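Local structure of transmembrane oligosaccharyl transferase (Archaeoglobus fulgidus, 3WAJ) at residues L507-R511 against I557-R563; T544-S549 against L603-V609. The protein is an archaeal membrane protein of the STT3/AglB oligosaccharyl transferase family, joining a helical transmembrane region of the GT-C type to a soluble C-terminal part and holding a zinc ion. All coordinates share one frame; numbering follows the deposited sequence.

Interaction 1. Residues L507-R511 against I557-R563; sequences LTWMR and IEAVAHR
Ile557 meets Leu507 where two helices of the AglB core domain, 501-513 and 554-561, pack at a crossing angle of -68°, their axes 8.3 Å apart, a worked example of a helix end fitted against a neighbouring helix. The side chains of Ile557 and Leu507 cross at about a right angle, CG1 of the isoleucine lying 4.1 Å from CD2 of the leucine. With CG1 anti to its backbone N (chi1 -179°), Val560 brings that methyl against Leu507 CB, at 3.6 Å, and Thr508 CG2. The last turn of this helix, 557-561, is a wider pi-type one, and a water joins Val560 O to Arg511 NH1, donating to the carbonyl and accepting from the guanidinium. Ala561 is where the backbones come closest. Its small CB fits between Leu507 and Met510, 3.9 Å from Met510 SD, while its CA makes a bent CA-H...O contact of 3.4 Å with Leu507 O. At His562 the chain leaves the helix with positive phi, and the imidazole runs alongside the extended Arg511, with CE1 over one face of the guanidinium and the two planes 35° apart. Asp521 takes the hydrogen bond of His562 ND1 and lies at long range from Arg511. Arg563 then folds back: its NH1 bonds to His562 O at 2.8 Å; the oxygen lies near the guanidinium plane, but the N-H comes from above the carbonyl plane. Its NH2 bonds to Thr514 O and, weakly, to Arg511 O at 2.9 Å.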
ATOM      1  N   LEU A 507       4.841   7.065 -16.943  1.00 31.49           N
ATOM      2  CA  LEU A 507       5.356   8.043 -15.985  1.00 35.31           C
ATOM      3  C   LEU A 507       6.722   8.619 -16.373  1.00 37.60           C
ATOM      4  O   LEU A 507       6.936   9.819 -16.221  1.00 35.17           O
ATOM      5  CB  LEU A 507       5.372   7.450 -14.575  1.00 29.98           C
ATOM      6  CG  LEU A 507       3.953   7.044 -14.220  1.00 29.92           C
ATOM      7  CD1 LEU A 507       3.903   6.301 -12.904  1.00 25.97           C
ATOM      8  CD2 LEU A 507       3.073   8.292 -14.203  1.00 28.75           C
ATOM      9  N   THR A 508       7.640   7.785 -16.879  1.00 31.80           N
ATOM     10  CA  THR A 508       8.911   8.329 -17.376  1.00 36.99           C
ATOM     11  C   THR A 508       8.630   9.269 -18.528  1.00 38.80           C
ATOM     12  O   THR A 508       9.269  10.310 -18.655  1.00 43.99           O
ATOM     13  CB  THR A 508       9.944   7.274 -17.833  1.00 35.07           C
ATOM     14  OG1 THR A 508       9.356   6.424 -18.817  1.00 43.89           O
ATOM     15  CG2 THR A 508      10.450   6.454 -16.653  1.00 26.76           C
ATOM     16  N   TRP A 509       7.666   8.904 -19.368  1.00 35.87           N
ATOM     17  CA  TRP A 509       7.247   9.790 -20.450  1.00 37.69           C
ATOM     18  C   TRP A 509       6.778  11.131 -19.889  1.00 39.81           C
ATOM     19  O   TRP A 509       7.188  12.191 -20.359  1.00 39.66           O
ATOM     20  CB  TRP A 509       6.126   9.158 -21.282  1.00 35.11           C
ATOM     21  CG  TRP A 509       5.694  10.044 -22.420  1.00 38.94           C
ATOM     22  CD1 TRP A 509       6.223  10.075 -23.688  1.00 38.29           C
ATOM     23  CD2 TRP A 509       4.658  11.052 -22.393  1.00 38.24           C
ATOM     24  NE1 TRP A 509       5.580  11.031 -24.441  1.00 36.06           N
ATOM     25  CE2 TRP A 509       4.620  11.646 -23.678  1.00 36.05           C
ATOM     26  CE3 TRP A 509       3.772  11.511 -21.405  1.00 34.64           C
ATOM     27  CZ2 TRP A 509       3.717  12.673 -24.009  1.00 35.99           C
ATOM     28  CZ3 TRP A 509       2.869  12.527 -21.731  1.00 36.79           C
ATOM     29  CH2 TRP A 509       2.848  13.097 -23.026  1.00 40.58           C
ATOM     30  N   MET A 510       5.910  11.069 -18.883  1.00 39.09           N
ATOM     31  CA  MET A 510       5.368  12.262 -18.249  1.00 41.16           C
ATOM     32  C   MET A 510       6.473  13.171 -17.732  1.00 38.94           C
ATOM     33  O   MET A 510       6.434  14.389 -17.943  1.00 37.35           O
ATOM     34  CB  MET A 510       4.390  11.899 -17.112  1.00 35.64           C
ATOM     35  CG  MET A 510       3.913  13.119 -16.333  1.00 30.77           C
ATOM     36  SD  MET A 510       2.600  12.774 -15.156  1.00 38.91           S
ATOM     37  CE  MET A 510       1.154  12.647 -16.204  1.00 28.05           C
ATOM     38  N   ARG A 511       7.472  12.570 -17.088  1.00 35.31           N
ATOM     39  CA  ARG A 511       8.589  13.333 -16.515  1.00 37.80           C
ATOM     40  C   ARG A 511       9.295  14.166 -17.576  1.00 37.23           C
ATOM     41  O   ARG A 511       9.775  15.269 -17.304  1.00 39.22           O
ATOM     42  CB  ARG A 511       9.588  12.389 -15.831  1.00 30.58           C
ATOM     43  CG  ARG A 511      10.900  13.062 -15.373  1.00 28.14           C
ATOM     44  CD  ARG A 511      11.757  12.102 -14.540  1.00 28.70           C
ATOM     45  NE  ARG A 511      12.997  12.696 -14.032  1.00 32.34           N
ATOM     46  CZ  ARG A 511      13.858  12.081 -13.221  1.00 34.15           C
ATOM     47  NH1 ARG A 511      13.620  10.849 -12.814  1.00 31.48           N
ATOM     48  NH2 ARG A 511      14.944  12.716 -12.808  1.00 34.78           N
ATOM     49  N   ILE A 557       3.705   8.058  -9.321  1.00 24.73           N
ATOM     50  CA  ILE A 557       3.652   9.333 -10.020  1.00 23.96           C
ATOM     51  C   ILE A 557       4.754  10.227  -9.491  1.00 29.07           C
ATOM     52  O   ILE A 557       5.502  10.828 -10.254  1.00 32.55           O
ATOM     53  CB  ILE A 557       2.277  10.023  -9.863  1.00 26.90           C
ATOM     54  CG1 ILE A 557       1.213   9.271 -10.671  1.00 24.73           C
ATOM     55  CG2 ILE A 557       2.337  11.465 -10.350  1.00 27.63           C
ATOM     56  CD1 ILE A 557      -0.190   9.847 -10.533  1.00 24.40           C
ATOM     57  N   GLU A 558       4.873  10.292  -8.172  1.00 33.37           N
ATOM     58  CA  GLU A 558       5.918  11.093  -7.550  1.00 32.43           C
ATOM     59  C   GLU A 558       7.336  10.555  -7.792  1.00 30.29           C
ATOM     60  O   GLU A 558       8.220  11.304  -8.180  1.00 27.34           O
ATOM     61  CB  GLU A 558       5.669  11.184  -6.051  1.00 33.00           C
ATOM     62  CG  GLU A 558       6.737  11.971  -5.317  1.00 34.18           C
ATOM     63  CD  GLU A 558       6.354  12.199  -3.849  1.00 41.54           C
ATOM     64  OE1 GLU A 558       5.396  11.539  -3.375  1.00 43.21           O
ATOM     65  OE2 GLU A 558       7.005  13.031  -3.181  1.00 34.81           O
ATOM     66  N   ALA A 559       7.559   9.266  -7.548  1.00 26.70           N
ATOM     67  CA  ALA A 559       8.905   8.716  -7.665  1.00 30.11           C
ATOM     68  C   ALA A 559       9.371   8.541  -9.118  1.00 35.20           C
ATOM     69  O   ALA A 559      10.560   8.622  -9.390  1.00 43.05           O
ATOM     70  CB  ALA A 559       9.033   7.405  -6.885  1.00 29.54           C
ATOM     71  N   VAL A 560       8.442   8.335 -10.050  1.00 33.91           N
ATOM     72  CA  VAL A 560       8.832   8.052 -11.429  1.00 33.74           C
ATOM     73  C   VAL A 560       8.621   9.234 -12.367  1.00 31.91           C
ATOM     74  O   VAL A 560       9.482   9.555 -13.179  1.00 35.79           O
ATOM     75  CB  VAL A 560       8.145   6.776 -11.995  1.00 32.62           C
ATOM     76  CG1 VAL A 560       8.604   6.520 -13.428  1.00 30.03           C
ATOM     77  CG2 VAL A 560       8.467   5.558 -11.122  1.00 23.50           C
ATOM     78  N   ALA A 561       7.474   9.883 -12.262  1.00 29.53           N
ATOM     79  CA  ALA A 561       7.200  11.040 -13.103  1.00 27.07           C
ATOM     80  C   ALA A 561       7.817  12.326 -12.546  1.00 29.46           C
ATOM     81  O   ALA A 561       7.917  13.320 -13.269  1.00 26.58           O
ATOM     82  CB  ALA A 561       5.705  11.215 -13.301  1.00 25.51           C
ATOM     83  N   HIS A 562       8.215  12.307 -11.271  1.00 23.66           N
ATOM     84  CA  HIS A 562       8.581  13.537 -10.553  1.00 35.11           C
ATOM     85  C   HIS A 562       7.520  14.625 -10.785  1.00 35.74           C
ATOM     86  O   HIS A 562       7.856  15.777 -11.065  1.00 37.87           O
ATOM     87  CB  HIS A 562       9.966  14.064 -10.989  1.00 33.09           C
ATOM     88  CG  HIS A 562      11.126  13.290 -10.440  1.00 34.27           C
ATOM     89  ND1 HIS A 562      12.435  13.593 -10.749  1.00 38.40           N
ATOM     90  CD2 HIS A 562      11.179  12.217  -9.611  1.00 35.25           C
ATOM     91  CE1 HIS A 562      13.242  12.750 -10.129  1.00 34.96           C
ATOM     92  NE2 HIS A 562      12.503  11.907  -9.429  1.00 34.55           N
ATOM     93  N   ARG A 563       6.246  14.245 -10.702  1.00 30.35           N
ATOM     94  CA  ARG A 563       5.145  15.209 -10.715  1.00 30.92           C
ATOM     95  C   ARG A 563       4.354  15.083  -9.423  1.00 30.91           C
ATOM     96  O   ARG A 563       4.626  14.202  -8.619  1.00 29.15           O
ATOM     97  CB  ARG A 563       4.254  15.038 -11.955  1.00 25.33           C
ATOM     98  CG  ARG A 563       4.979  15.392 -13.254  1.00 25.54           C
ATOM     99  CD  ARG A 563       5.583  16.822 -13.240  1.00 31.93           C
ATOM    100  NE  ARG A 563       6.272  17.136 -14.503  1.00 35.97           N
ATOM    101  CZ  ARG A 563       7.561  16.894 -14.746  1.00 36.40           C
ATOM    102  NH1 ARG A 563       8.322  16.356 -13.799  1.00 32.00           N
ATOM    103  NH2 ARG A 563       8.091  17.197 -15.928  1.00 39.07           N
TER
HETATM  104  O   HOH W   1      12.009   8.555 -13.742  1.00 36.12           O

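Interaction 2. Residues T544-S549 against L603-V609; sequences TYGVIS and LNVKYVV
Tyr545 meets Lys606 and Tyr607 of the neighbouring strand, both on the same side of its ring plane. Lys606 passes over that face as a CH-pi contact, with CD 4.1 Å from the ring centroid, and Tyr607 turns an edge toward the ring in an offset edge-to-face pair, planes 66° and centroids 5.3 Å apart. A chi1 of 55° places the Tyr545 ring between its backbone N and carbonyl carbon, where it meets both residues. Behind these rings run strands 546-548 and 605-611, adjacent and parallel in a mixed sheet of the AglB core, with a beta bulge. Gly546 O accepts from Lys606 N at 2.9 Å, in the carbonyl plane, and more weakly from Tyr607 N, and the register slips by one residue between Gly546 and Val547. Beyond the bulge, Ile548 bonds to both neighbours of Val608 through its N and O. Its side chain lies alongside that of Val608, pointing the same way, with their CG2 atoms 3.7 Å apart, and its CG2 also meets Val605. At the far end Ser549 OG donates to Val609 O from above the carbonyl plane, while at the near end Asn604 ND2 bonds weakly to Thr544 O and more strongly to Tyr74 OH. Regular parallel pairing thus resumes after the bulge, and the serine hydroxyl extends the bonding one residue past the last bridge.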
ATOM      1  N   THR A 544       3.214  25.769  -9.832  1.00 41.85           N
ATOM      2  CA  THR A 544       3.036  24.308  -9.917  1.00 33.98           C
ATOM      3  C   THR A 544       1.707  23.814 -10.521  1.00 33.15           C
ATOM      4  O   THR A 544       0.788  24.590 -10.741  1.00 38.21           O
ATOM      5  CB  THR A 544       3.178  23.634  -8.533  1.00 35.77           C
ATOM      6  OG1 THR A 544       2.171  24.131  -7.637  1.00 31.98           O
ATOM      7  CG2 THR A 544       4.570  23.852  -7.952  1.00 27.06           C
ATOM      8  N   TYR A 545       1.599  22.506 -10.751  1.00 32.58           N
ATOM      9  CA  TYR A 545       0.322  21.904 -11.164  1.00 35.56           C
ATOM     10  C   TYR A 545       0.173  20.495 -10.593  1.00 36.25           C
ATOM     11  O   TYR A 545       1.165  19.864 -10.209  1.00 31.98           O
ATOM     12  CB  TYR A 545       0.159  21.881 -12.704  1.00 34.06           C
ATOM     13  CG  TYR A 545       1.293  21.196 -13.443  1.00 34.04           C
ATOM     14  CD1 TYR A 545       1.411  19.809 -13.458  1.00 30.17           C
ATOM     15  CD2 TYR A 545       2.242  21.939 -14.139  1.00 31.30           C
ATOM     16  CE1 TYR A 545       2.453  19.182 -14.125  1.00 30.03           C
ATOM     17  CE2 TYR A 545       3.290  21.317 -14.820  1.00 30.97           C
ATOM     18  CZ  TYR A 545       3.383  19.937 -14.804  1.00 33.77           C
ATOM     19  OH  TYR A 545       4.415  19.311 -15.472  1.00 39.61           O
ATOM     20  N   GLY A 546      -1.060  19.995 -10.542  1.00 34.21           N
ATOM     21  CA  GLY A 546      -1.295  18.689  -9.968  1.00 26.91           C
ATOM     22  C   GLY A 546      -1.616  17.639 -11.010  1.00 35.22           C
ATOM     23  O   GLY A 546      -2.090  17.935 -12.119  1.00 32.06           O
ATOM     24  N   VAL A 547      -1.350  16.395 -10.631  1.00 30.35           N
ATOM     25  CA  VAL A 547      -1.621  15.248 -11.460  1.00 26.01           C
ATOM     26  C   VAL A 547      -2.651  14.378 -10.729  1.00 31.87           C
ATOM     27  O   VAL A 547      -2.391  13.860  -9.632  1.00 30.01           O
ATOM     28  CB  VAL A 547      -0.346  14.463 -11.696  1.00 26.23           C
ATOM     29  CG1 VAL A 547      -0.629  13.209 -12.564  1.00 25.16           C
ATOM     30  CG2 VAL A 547       0.696  15.349 -12.363  1.00 21.69           C
ATOM     31  N   ILE A 548      -3.821  14.214 -11.339  1.00 26.92           N
ATOM     32  CA  ILE A 548      -4.897  13.489 -10.687  1.00 28.86           C
ATOM     33  C   ILE A 548      -5.078  12.058 -11.219  1.00 31.53           C
ATOM     34  O   ILE A 548      -5.136  11.806 -12.420  1.00 28.36           O
ATOM     35  CB  ILE A 548      -6.226  14.274 -10.727  1.00 25.21           C
ATOM     36  CG1 ILE A 548      -7.219  13.670  -9.733  1.00 24.27           C
ATOM     37  CG2 ILE A 548      -6.811  14.295 -12.123  1.00 26.48           C
ATOM     38  CD1 ILE A 548      -8.235  14.670  -9.224  1.00 27.75           C
ATOM     39  N   SER A 549      -5.184  11.118 -10.294  1.00 28.29           N
ATOM     40  CA  SER A 549      -5.316   9.714 -10.630  1.00 27.70           C
ATOM     41  C   SER A 549      -5.818   9.024  -9.363  1.00 26.53           C
ATOM     42  O   SER A 549      -5.924   9.652  -8.323  1.00 29.02           O
ATOM     43  CB  SER A 549      -3.951   9.155 -11.053  1.00 24.98           C
ATOM     44  OG  SER A 549      -4.043   7.766 -11.325  1.00 29.20           O
ATOM     45  N   LEU A 603      -7.993  21.792  -7.035  1.00 41.79           N
ATOM     46  CA  LEU A 603      -6.743  21.068  -6.817  1.00 41.36           C
ATOM     47  C   LEU A 603      -5.724  21.433  -7.875  1.00 41.08           C
ATOM     48  O   LEU A 603      -4.641  20.842  -7.942  1.00 38.50           O
ATOM     49  CB  LEU A 603      -6.985  19.562  -6.782  1.00 35.50           C
ATOM     50  CG  LEU A 603      -8.102  19.168  -5.809  1.00 35.57           C
ATOM     51  CD1 LEU A 603      -8.598  17.748  -6.073  1.00 34.18           C
ATOM     52  CD2 LEU A 603      -7.644  19.334  -4.360  1.00 29.24           C
ATOM     53  N   ASN A 604      -6.079  22.412  -8.703  1.00 33.47           N
ATOM     54  CA  ASN A 604      -5.154  22.923  -9.701  1.00 31.23           C
ATOM     55  C   ASN A 604      -4.569  21.796 -10.571  1.00 39.35           C
ATOM     56  O   ASN A 604      -3.344  21.715 -10.772  1.00 38.58           O
ATOM     57  CB  ASN A 604      -4.022  23.663  -8.983  1.00 32.21           C
ATOM     58  CG  ASN A 604      -3.212  24.523  -9.908  1.00 41.53           C
ATOM     59  OD1 ASN A 604      -3.757  25.148 -10.826  1.00 50.44           O
ATOM     60  ND2 ASN A 604      -1.890  24.555  -9.687  1.00 38.17           N
ATOM     61  N   VAL A 605      -5.418  20.906 -11.080  1.00 36.03           N
ATOM     62  CA  VAL A 605      -4.854  19.812 -11.863  1.00 34.31           C
ATOM     63  C   VAL A 605      -4.595  20.237 -13.301  1.00 36.82           C
ATOM     64  O   VAL A 605      -5.344  21.029 -13.876  1.00 35.42           O
ATOM     65  CB  VAL A 605      -5.670  18.486 -11.784  1.00 42.06           C
ATOM     66  CG1 VAL A 605      -6.720  18.536 -10.689  1.00 45.78           C
ATOM     67  CG2 VAL A 605      -6.283  18.140 -13.125  1.00 38.48           C
ATOM     68  N   LYS A 606      -3.512  19.720 -13.867  1.00 36.24           N
ATOM     69  CA  LYS A 606      -3.208  19.950 -15.262  1.00 37.40           C
ATOM     70  C   LYS A 606      -3.153  18.624 -16.055  1.00 39.38           C
ATOM     71  O   LYS A 606      -3.315  18.603 -17.279  1.00 41.88           O
ATOM     72  CB  LYS A 606      -1.896  20.724 -15.398  1.00 33.66           C
ATOM     73  CG  LYS A 606      -1.662  21.202 -16.813  1.00 33.39           C
ATOM     74  CD  LYS A 606      -0.309  21.900 -17.018  1.00 41.96           C
ATOM     75  CE  LYS A 606      -0.355  22.666 -18.354  1.00 49.13           C
ATOM     76  NZ  LYS A 606       0.991  22.830 -18.950  1.00 59.83           N
ATOM     77  N   TYR A 607      -2.933  17.519 -15.357  1.00 36.04           N
ATOM     78  CA  TYR A 607      -2.940  16.207 -16.008  1.00 32.94           C
ATOM     79  C   TYR A 607      -3.763  15.201 -15.244  1.00 32.75           C
ATOM     80  O   TYR A 607      -3.828  15.231 -14.011  1.00 35.27           O
ATOM     81  CB  TYR A 607      -1.522  15.666 -16.206  1.00 28.59           C
ATOM     82  CG  TYR A 607      -0.702  16.593 -17.045  1.00 31.79           C
ATOM     83  CD1 TYR A 607      -0.768  16.528 -18.430  1.00 34.43           C
ATOM     84  CD2 TYR A 607       0.096  17.572 -16.460  1.00 28.85           C
ATOM     85  CE1 TYR A 607      -0.044  17.384 -19.219  1.00 34.42           C
ATOM     86  CE2 TYR A 607       0.836  18.444 -17.242  1.00 37.93           C
ATOM     87  CZ  TYR A 607       0.754  18.345 -18.626  1.00 42.66           C
ATOM     88  OH  TYR A 607       1.468  19.198 -19.434  1.00 50.60           O
ATOM     89  N   VAL A 608      -4.405  14.325 -16.005  1.00 31.33           N
ATOM     90  CA  VAL A 608      -5.169  13.215 -15.463  1.00 32.99           C
ATOM     91  C   VAL A 608      -4.469  11.942 -15.955  1.00 33.21           C
ATOM     92  O   VAL A 608      -4.109  11.849 -17.130  1.00 31.77           O
ATOM     93  CB  VAL A 608      -6.617  13.225 -16.006  1.00 30.65           C
ATOM     94  CG1 VAL A 608      -7.455  12.130 -15.348  1.00 29.91           C
ATOM     95  CG2 VAL A 608      -7.274  14.601 -15.827  1.00 24.57           C
ATOM     96  N   VAL A 609      -4.257  10.977 -15.063  1.00 27.95           N
ATOM     97  CA  VAL A 609      -3.755   9.666 -15.466  1.00 24.87           C
ATOM     98  C   VAL A 609      -4.775   8.593 -15.091  1.00 34.13           C
ATOM     99  O   VAL A 609      -5.151   8.451 -13.914  1.00 29.39           O
ATOM    100  CB  VAL A 609      -2.405   9.326 -14.817  1.00 29.46           C
ATOM    101  CG1 VAL A 609      -1.908   7.973 -15.331  1.00 23.72           C
ATOM    102  CG2 VAL A 609      -1.364  10.432 -15.076  1.00 24.82           C
TER

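How the interactions relate
The centres of interactions 1 and 2 lie about 12 Å apart, and all four segments fall in the AglB core domain. They alternate along the chain: 507-511, 544-549, 557-563, 603-609, with strand 546-548 leading directly into helix 554-561. Met510 CE touches Val609 CG2 at 3.5 Å, Arg563 CB meets Val547 CG2, and Arg563 NE probably hydrogen-bonds to Tyr545 OH. The helix pair and the strand pair therefore pack together, two helices on neighbouring strands of a mixed sheet. Helix 554-561 also touches helix 47-60 of the N-terminal STT3 part, for instance through Val560 on Trp49 and a Glu558-Arg53 salt bridge.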